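Local coordinates for protein geranyltranstransferase (Enterococcus faecalis, PDB 3P8L) that probably joins isopentenyl diphosphate to geranyl diphosphate to give farnesyl diphosphate, in a magnesium-dependent step of isoprenoid biosynthesis, at residues A[192-197]-A[212-217]. Sequence-based numbering, arbitrary orientation.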
loop_
_atom_site.group_PDB
_atom_site.type_symbol
_atom_site.label_atom_id
_atom_site.label_comp_id
_atom_site.label_asym_id
_atom_site.label_seq_id
_atom_site.Cartn_x
_atom_site.Cartn_y
_atom_site.Cartn_z
ATOM N N PHE A 192 8.752 -12.597 4.738
ATOM C CA PHE A 192 8.415 -12.396 3.331
ATOM C C PHE A 192 9.645 -12.542 2.436
ATOM O O PHE A 192 9.552 -13.151 1.370
ATOM C CB PHE A 192 7.752 -11.030 3.047
ATOM C CG PHE A 192 7.508 -10.797 1.579
ATOM C CD1 PHE A 192 6.373 -11.321 0.969
ATOM C CD2 PHE A 192 8.446 -10.120 0.788
ATOM C CE1 PHE A 192 6.151 -11.126 -0.385
ATOM C CE2 PHE A 192 8.243 -9.952 -0.568
ATOM C CZ PHE A 192 7.082 -10.458 -1.157
ATOM N N ALA A 193 10.784 -11.967 2.829
ATOM C CA ALA A 193 11.959 -12.014 1.949
ATOM C C ALA A 193 12.361 -13.470 1.629
ATOM O O ALA A 193 12.650 -13.801 0.479
ATOM C CB ALA A 193 13.129 -11.268 2.551
ATOM N N LEU A 194 12.366 -14.315 2.655
ATOM C CA LEU A 194 12.714 -15.747 2.507
ATOM C C LEU A 194 11.685 -16.558 1.704
ATOM O O LEU A 194 12.059 -17.329 0.796
ATOM C CB LEU A 194 12.984 -16.382 3.879
ATOM C CG LEU A 194 14.419 -16.335 4.440
ATOM C CD1 LEU A 194 15.334 -17.251 3.659
ATOM C CD2 LEU A 194 15.006 -14.912 4.521
ATOM N N ILE A 195 10.404 -16.360 2.030
ATOM C CA ILE A 195 9.272 -16.893 1.274
ATOM C C ILE A 195 9.364 -16.519 -0.185
ATOM O O ILE A 195 9.276 -17.396 -1.051
ATOM C CB ILE A 195 7.902 -16.417 1.865
ATOM C CG1 ILE A 195 7.655 -17.072 3.222
ATOM C CG2 ILE A 195 6.733 -16.694 0.909
ATOM C CD1 ILE A 195 6.368 -16.642 3.868
ATOM N N ALA A 196 9.571 -15.226 -0.464
ATOM C CA ALA A 196 9.689 -14.765 -1.834
ATOM C C ALA A 196 10.872 -15.393 -2.562
ATOM O O ALA A 196 10.748 -15.757 -3.733
ATOM C CB ALA A 196 9.771 -13.236 -1.910
ATOM N N GLY A 197 12.020 -15.467 -1.892
ATOM C CA GLY A 197 13.181 -16.196 -2.416
ATOM C C GLY A 197 12.822 -17.621 -2.837
ATOM O O GLY A 197 13.135 -18.032 -3.951
ATOM N N THR A 212 10.951 -20.063 5.872
ATOM C CA THR A 212 10.210 -19.252 6.834
ATOM C C THR A 212 10.750 -19.353 8.257
ATOM O O THR A 212 10.866 -18.344 8.968
ATOM C CB THR A 212 8.743 -19.672 6.808
ATOM O OG1 THR A 212 8.238 -19.462 5.490
ATOM C CG2 THR A 212 7.903 -18.898 7.836
ATOM N N GLN A 213 11.092 -20.568 8.664
ATOM C CA GLN A 213 11.658 -20.812 9.980
ATOM C C GLN A 213 13.031 -20.185 10.078
ATOM O O GLN A 213 13.381 -19.585 11.110
ATOM C CB GLN A 213 11.752 -22.319 10.263
ATOM C CG GLN A 213 10.427 -22.988 10.616
ATOM C CD GLN A 213 10.574 -24.493 10.836
ATOM O OE1 GLN A 213 11.360 -24.939 11.676
ATOM N NE2 GLN A 213 9.817 -25.277 10.080
ATOM N N PHE A 214 13.817 -20.339 9.015
ATOM C CA PHE A 214 15.108 -19.654 8.932
ATOM C C PHE A 214 14.959 -18.142 9.142
ATOM O O PHE A 214 15.705 -17.551 9.921
ATOM C CB PHE A 214 15.789 -19.910 7.583
ATOM C CG PHE A 214 17.079 -19.162 7.418
ATOM C CD1 PHE A 214 18.263 -19.677 7.932
ATOM C CD2 PHE A 214 17.111 -17.930 6.764
ATOM C CE1 PHE A 214 19.469 -18.981 7.781
ATOM C CE2 PHE A 214 18.299 -17.226 6.618
ATOM C CZ PHE A 214 19.492 -17.760 7.120
ATOM N N ALA A 215 14.005 -17.535 8.435
ATOM C CA ALA A 215 13.746 -16.084 8.541
ATOM C C ALA A 215 13.388 -15.674 9.951
ATOM O O ALA A 215 13.913 -14.680 10.468
ATOM C CB ALA A 215 12.636 -15.680 7.596
ATOM N N HIS A 216 12.511 -16.460 10.579
ATOM C CA HIS A 216 12.164 -16.254 11.984
ATOM C C HIS A 216 13.400 -16.226 12.884
ATOM O O HIS A 216 13.546 -15.320 13.694
ATOM C CB HIS A 216 11.161 -17.306 12.481
ATOM C CG HIS A 216 10.975 -17.296 13.968
ATOM N ND1 HIS A 216 10.131 -16.411 14.604
ATOM C CD2 HIS A 216 11.530 -18.055 14.944
ATOM C CE1 HIS A 216 10.172 -16.628 15.909
ATOM N NE2 HIS A 216 11.015 -17.619 16.140
ATOM N N HIS A 217 14.300 -17.195 12.721
ATOM C CA HIS A 217 15.505 -17.226 13.543
ATOM C C HIS A 217 16.450 -16.092 13.153
ATOM O O HIS A 217 16.966 -15.391 14.032
ATOM C CB HIS A 217 16.197 -18.603 13.498
ATOM C CG HIS A 217 15.326 -19.727 13.980
ATOM N ND1 HIS A 217 14.792 -19.758 15.251
ATOM C CD2 HIS A 217 14.884 -20.849 13.361
ATOM C CE1 HIS A 217 14.049 -20.841 15.388
ATOM N NE2 HIS A 217 14.089 -21.521 14.257
#
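L194 reaches from helix 175-200 to F214 and A215 on helix 205-230, in the all-helical isoprenoid synthase fold of the FPP/GGPP synthase family. The two helices follow one another in the chain and form an antiparallel helical hairpin; over these short segments their axes run at 153° and approach to 8.3 Å.

Most of the contact is apolar, and L194 carries it with both branches. CD1 lies obliquely against the F214 ring, 3.6 Å from its CD2. The F214 side chain leaves its helix toward L194, and with CG anti to the backbone N (chi1 177°) the CD2 side of the ring meets the leucine. A215 meets the same side chain nearer its base: L194 CG stands 3.7 Å from A215 CB, and L194 CD2 is 4.0 Å from the same methyl. Alanine suits this place because its CB points toward the opposing helix and is small enough to let the backbones come close, whereas the branched leucine can touch ring and methyl at once. L194 also touches L57 and T61 of helix 53-64, while the broad apolar ring of F214 can meet V276 and L277 of helix 259-283 as well, so both residues also join the hairpin to neighbouring helices of the bundle.

The second kind of contact is mixed in polarity and lies at a partly exposed margin, where I195 meets T212. A threonine can sit against the apolar branch of an isoleucine here because its hydroxyl is already engaged within its own helix, in a hydrogen bond with I208 O. I195 starts off beside the interface rather than facing it, yet with CG1 anti to its own carbonyl carbon (chi1 -69°) that branch is brought to T212: I195 CG1 lies 3.3 Å from T212 OG1, and I195 CD1 3.8 Å from that oxygen.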